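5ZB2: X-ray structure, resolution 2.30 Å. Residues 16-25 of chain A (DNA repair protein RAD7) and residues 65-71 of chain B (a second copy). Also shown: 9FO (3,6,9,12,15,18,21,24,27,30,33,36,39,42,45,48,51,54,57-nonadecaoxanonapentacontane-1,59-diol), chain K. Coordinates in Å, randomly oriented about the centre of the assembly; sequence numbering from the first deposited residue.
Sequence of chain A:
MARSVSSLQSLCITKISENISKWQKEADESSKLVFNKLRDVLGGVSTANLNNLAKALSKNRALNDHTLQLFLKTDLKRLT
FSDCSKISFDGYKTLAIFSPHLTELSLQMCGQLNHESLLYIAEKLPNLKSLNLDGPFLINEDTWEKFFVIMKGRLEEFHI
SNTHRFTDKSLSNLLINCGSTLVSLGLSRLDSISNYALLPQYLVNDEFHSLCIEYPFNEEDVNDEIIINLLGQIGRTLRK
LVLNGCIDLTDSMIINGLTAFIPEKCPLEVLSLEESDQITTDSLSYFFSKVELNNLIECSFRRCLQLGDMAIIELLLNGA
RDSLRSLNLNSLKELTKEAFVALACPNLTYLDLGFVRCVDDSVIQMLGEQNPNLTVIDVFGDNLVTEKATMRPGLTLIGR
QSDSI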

# COMPACT_ATOMS: atom_id res chain seq x y z
N ILE A 16 -4.67 17.35 -17.86
CA ILE A 16 -4.71 15.91 -17.61
C ILE A 16 -4.90 15.63 -16.13
O ILE A 16 -5.78 14.87 -15.72
N SER A 17 -4.05 16.24 -15.29
CA SER A 17 -4.14 16.01 -13.85
C SER A 17 -5.53 16.36 -13.32
O SER A 17 -6.09 15.62 -12.50
N GLU A 18 -6.11 17.47 -13.79
CA GLU A 18 -7.44 17.86 -13.33
C GLU A 18 -8.48 16.80 -13.70
O GLU A 18 -9.37 16.49 -12.90
N ASN A 19 -8.38 16.24 -14.91
CA ASN A 19 -9.37 15.26 -15.33
C ASN A 19 -9.17 13.91 -14.66
O ASN A 19 -10.13 13.15 -14.52
N ILE A 20 -7.94 13.58 -14.25
CA ILE A 20 -7.75 12.37 -13.45
C ILE A 20 -8.51 12.50 -12.13
O ILE A 20 -9.22 11.57 -11.72
N SER A 21 -8.40 13.66 -11.48
CA SER A 21 -9.08 13.86 -10.20
C SER A 21 -10.58 13.66 -10.34
O SER A 21 -11.21 12.97 -9.53
N LYS A 22 -11.18 14.26 -11.37
CA LYS A 22 -12.62 14.09 -11.57
C LYS A 22 -12.94 12.64 -11.92
O LYS A 22 -13.96 12.10 -11.47
N TRP A 23 -12.08 12.00 -12.71
CA TRP A 23 -12.28 10.59 -13.03
C TRP A 23 -12.15 9.70 -11.80
O TRP A 23 -12.76 8.62 -11.75
N GLN A 24 -11.37 10.12 -10.79
CA GLN A 24 -11.26 9.34 -9.56
C GLN A 24 -12.64 9.03 -8.99
O GLN A 24 -12.94 7.89 -8.64
N LYS A 25 -13.48 10.06 -8.87
CA LYS A 25 -14.80 9.87 -8.29
C LYS A 25 -15.64 8.90 -9.12
O LYS A 25 -16.33 8.04 -8.57
N ASP B 65 2.27 9.21 -8.43
CA ASP B 65 1.24 8.20 -8.18
C ASP B 65 -0.08 8.56 -8.85
O ASP B 65 -0.87 7.68 -9.20
N HIS B 66 -0.34 9.86 -9.02
CA HIS B 66 -1.58 10.31 -9.64
C HIS B 66 -1.58 10.01 -11.13
O HIS B 66 -2.46 9.30 -11.64
N THR B 67 -0.59 10.53 -11.86
CA THR B 67 -0.51 10.30 -13.30
C THR B 67 -0.14 8.87 -13.64
O THR B 67 -0.39 8.43 -14.77
N LEU B 68 0.46 8.13 -12.70
CA LEU B 68 0.78 6.73 -12.93
C LEU B 68 -0.43 5.94 -13.42
O LEU B 68 -0.28 4.94 -14.12
N GLN B 69 -1.64 6.39 -13.05
CA GLN B 69 -2.84 5.65 -13.39
C GLN B 69 -3.11 5.62 -14.89
O GLN B 69 -3.87 4.77 -15.35
N LEU B 70 -2.49 6.52 -15.65
CA LEU B 70 -2.60 6.49 -17.11
C LEU B 70 -1.99 5.23 -17.71
O LEU B 70 -2.34 4.86 -18.84
N PHE B 71 -1.10 4.55 -16.98
CA PHE B 71 -0.34 3.43 -17.51
C PHE B 71 -0.81 2.09 -16.96
O PHE B 71 -0.13 1.08 -17.17

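B:Asp65 opens the stretch out of reach of chain A. Its side chain, chi1 -73° (m), is hydrogen-bonded through both carboxylate oxygens elsewhere in the structure, and the polyether 9FO passes close by, with its CAN 3.4 Å from B:Asp65 OD2.

B:His66 is the most heavily covered residue of the contact, losing 94 Å² to the helix of chain A. Its CA-to-CB bond points sideways, but chi1 at -167° (t) and chi2 at 59° bring the ring nearer to the helix. There B:His66 NE2 donates a hydrogen bond to A:Ser17 O at 3.3 Å, with an N-H...acceptor angle of 159°, and the acceptor lies near the ring plane. A:Ser17 O also receives the helical bond from A:Ser21 N (3.2 Å) and a weak bond from A:Ser21 OG (3.4 Å), so the imidazole joins an acceptor already in use. A:Ser21 (chi1 -62°, m) also sets its OG 3.3 Å from B:His66 NE2, while A:Ser17 (chi1 -164°, t) brings its OG to 3.4 Å from B:His66 CD2. One ring face is covered by A:Ile20: its CG2 sits 3.6 Å from the centroid of the B:His66 ring and 25° off the normal, a CH-pi contact. At the ring edge lies ether oxygen OAD of 9FO.

B:Thr67 (chi1 55°, p) is buried and points sideways. Its CA lies 4.0 Å from A:Ile20 CD1, and its CG2 is 4.2 Å from that same methyl. B:Leu68 points away and makes no contact with the helix.

B:Gln69 points toward chain A with chi1 -65° (m) and chi2 177° (t), an extended reach that places its amide beside the helix. B:Gln69 NE2 donates to B:His66 O at 3.2 Å and 168°, which ties the amide back to its own chain. B:Gln69 OE1 meets the edge of the A:Trp23 ring, 3.4 Å from CZ3 and near the ring plane, and lies 3.2 Å from CAT of 9FO. The CA-to-CB bond of A:Gln24 (chi1 -66°, m) points toward chain B, and its side chain ends near that of B:Gln69, but its own amide orientation is uncertain, so the polar pairing there remains open.

B:Leu70 (chi1 -58°, m; chi2 161°, t) starts sideways, yet its end comes nearer to the helix. Its CD1 is 4.1 Å from A:Ile16 CG2 and its CG 4.2 Å from A:Ile20 CD1. Both isoleucines point toward chain B with m,t rotamers, one helical turn apart, so the leucine packs against successive turns. B:Phe71 ends the stretch out of reach.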

# COMPACT_ATOMS: atom_id res chain seq x y z
CB ILE A 16 -3.42 15.25 -18.15
CG1 ILE A 16 -3.37 15.37 -19.67
CG2 ILE A 16 -3.36 13.78 -17.72
CD1 ILE A 16 -2.04 14.98 -20.28
CB SER A 17 -3.07 16.83 -13.14
OG SER A 17 -2.88 16.38 -11.81
CB GLU A 18 -7.83 19.22 -13.91
CG GLU A 18 -7.07 20.39 -13.32
CD GLU A 18 -7.49 21.72 -13.92
OE1 GLU A 18 -7.26 22.77 -13.29
OE2 GLU A 18 -8.06 21.71 -15.04
CB ASN A 19 -9.35 15.10 -16.85
CG ASN A 19 -10.19 16.15 -17.55
OD1 ASN A 19 -11.40 15.99 -17.69
ND2 ASN A 19 -9.55 17.23 -17.99
CB ILE A 20 -6.25 12.10 -13.21
CG1 ILE A 20 -5.54 11.84 -14.55
CG2 ILE A 20 -6.07 10.89 -12.30
CD1 ILE A 20 -4.03 11.78 -14.44
CB SER A 21 -8.77 15.25 -9.66
OG SER A 21 -7.38 15.40 -9.41
CB LYS A 22 -13.13 15.03 -12.66
CG LYS A 22 -14.63 14.92 -12.92
CD LYS A 22 -15.44 15.11 -11.64
CE LYS A 22 -16.91 14.78 -11.85
NZ LYS A 22 -17.62 14.72 -10.55
CB TRP A 23 -11.28 10.17 -14.11
CG TRP A 23 -11.07 8.70 -14.23
CD1 TRP A 23 -11.73 7.84 -15.06
CD2 TRP A 23 -10.12 7.91 -13.51
NE1 TRP A 23 -11.25 6.56 -14.89
CE2 TRP A 23 -10.26 6.58 -13.94
CE3 TRP A 23 -9.16 8.21 -12.54
CZ2 TRP A 23 -9.48 5.55 -13.44
CZ3 TRP A 23 -8.39 7.18 -12.04
CH2 TRP A 23 -8.55 5.86 -12.49
CB GLN A 24 -10.42 10.08 -8.52
CG GLN A 24 -8.96 10.27 -8.87
CD GLN A 24 -8.13 9.04 -8.60
OE1 GLN A 24 -8.62 7.92 -8.69
NE2 GLN A 24 -6.86 9.25 -8.27
CB LYS A 25 -15.51 11.21 -8.14
CG LYS A 25 -14.81 12.16 -7.18
CD LYS A 25 -15.64 13.40 -6.89
CE LYS A 25 -14.95 14.30 -5.88
NZ LYS A 25 -15.78 15.50 -5.54
CB ASP B 65 1.02 8.01 -6.68
CG ASP B 65 2.17 7.28 -6.00
OD1 ASP B 65 3.10 6.82 -6.69
OD2 ASP B 65 2.12 7.15 -4.75
CB HIS B 66 -1.75 11.81 -9.37
CG HIS B 66 -3.12 12.34 -9.67
ND1 HIS B 66 -4.26 11.87 -9.06
CD2 HIS B 66 -3.52 13.34 -10.51
CE1 HIS B 66 -5.31 12.54 -9.52
NE2 HIS B 66 -4.89 13.43 -10.39
CB THR B 67 0.51 11.26 -13.92
OG1 THR B 67 1.78 11.11 -13.27
CG2 THR B 67 0.04 12.69 -13.79
CB LEU B 68 1.32 6.10 -11.65
CG LEU B 68 1.57 4.59 -11.66
CD1 LEU B 68 2.66 4.24 -12.67
CD2 LEU B 68 1.94 4.10 -10.27
CB GLN B 69 -4.04 6.25 -12.65
CG GLN B 69 -3.94 6.10 -11.14
CD GLN B 69 -5.10 6.75 -10.42
OE1 GLN B 69 -6.00 6.08 -9.93
NE2 GLN B 69 -5.07 8.07 -10.35
CB LEU B 70 -1.90 7.72 -17.70
CG LEU B 70 -2.44 9.08 -17.21
CD1 LEU B 70 -1.43 10.19 -17.46
CD2 LEU B 70 -3.76 9.39 -17.89
CB PHE B 71 1.14 3.63 -17.20
CG PHE B 71 1.70 4.93 -17.69
CD1 PHE B 71 1.61 6.07 -16.91
CD2 PHE B 71 2.31 5.02 -18.93
CE1 PHE B 71 2.11 7.27 -17.36
CE2 PHE B 71 2.81 6.22 -19.38
CZ PHE B 71 2.72 7.35 -18.60
OAA 9FO K . -1.69 10.75 -4.63
CAB 9FO K . -2.70 9.79 -4.76
CAC 9FO K . -2.58 9.11 -6.13
OAD 9FO K . -3.79 8.49 -6.46
CAE 9FO K . -4.04 7.28 -5.79
CAF 9FO K . -5.52 6.93 -5.93
OAG 9FO K . -5.92 6.17 -4.82
CAH 9FO K . -6.17 6.93 -3.67
CAI 9FO K . -5.62 6.18 -2.47
OAJ 9FO K . -4.26 6.48 -2.35
CAK 9FO K . -3.46 5.40 -1.96
CAL 9FO K . -2.00 5.75 -2.22
OAM 9FO K . -1.36 4.66 -2.83
CAN 9FO K . -0.42 5.03 -3.79
CAO 9FO K . -1.14 5.37 -5.09
OAP 9FO K . -0.71 4.52 -6.11
CAQ 9FO K . -1.48 4.62 -7.28
CAR 9FO K . -2.77 3.84 -7.09
OAS 9FO K . -3.38 3.62 -8.33
CAT 9FO K . -4.78 3.63 -8.27
CAU 9FO K . -5.32 2.49 -7.42
OAV 9FO K . -6.11 3.01 -6.39
CAW 9FO K . -6.53 2.06 -5.45
CAX 9FO K . -7.30 2.76 -4.34
OAY 9FO K . -6.48 2.94 -3.22
CAZ 9FO K . -6.29 1.80 -2.44
CBA 9FO K . -5.61 2.19 -1.13
OBB 9FO K . -4.43 1.46 -0.94
CBC 9FO K . -3.26 2.09 -1.38
CBD 9FO K . -2.07 1.28 -0.89
OBE 9FO K . -1.85 0.21 -1.76
CBF 9FO K . -1.59 -0.99 -1.09
CBG 9FO K . -1.29 -2.08 -2.12
OBH 9FO K . -1.77 -1.68 -3.37
CBI 9FO K . -2.09 -2.73 -4.24
CBJ 9FO K . -3.10 -2.25 -5.28
OBK 9FO K . -4.07 -3.25 -5.47
CBL 9FO K . -5.39 -2.80 -5.55
CBM 9FO K . -6.33 -3.95 -5.17
OBN 9FO K . -7.63 -3.45 -5.01
CBO 9FO K . -7.96 -3.10 -3.70
CBP 9FO K . -8.34 -4.34 -2.89
OBQ 9FO K . -8.06 -4.08 -1.54
CBR 9FO K . -7.77 -5.20 -0.74
CBS 9FO K . -6.90 -4.71 0.41
OBT 9FO K . -5.82 -5.59 0.57
CBU 9FO K . -4.64 -4.99 1.02
CBV 9FO K . -3.47 -5.88 0.65
OBW 9FO K . -3.05 -5.55 -0.64
CBX 9FO K . -2.00 -6.34 -1.11
CBY 9FO K . -1.89 -6.20 -2.63
OBZ 9FO K . -3.16 -6.27 -3.22
CCA 9FO K . -3.24 -7.19 -4.27
CCB 9FO K . -4.52 -6.95 -5.07
OCC 9FO K . -5.61 -7.66 -4.56
CCD 9FO K . -6.02 -7.34 -3.26
CCE 9FO K . -5.34 -8.32 -2.30
OCF 9FO K . -6.28 -8.90 -1.43
CCG 9FO K . -5.71 -9.50 -0.30
CCH 9FO K . -4.54 -10.41 -0.68
OCI 9FO K . -4.33 -11.36 0.32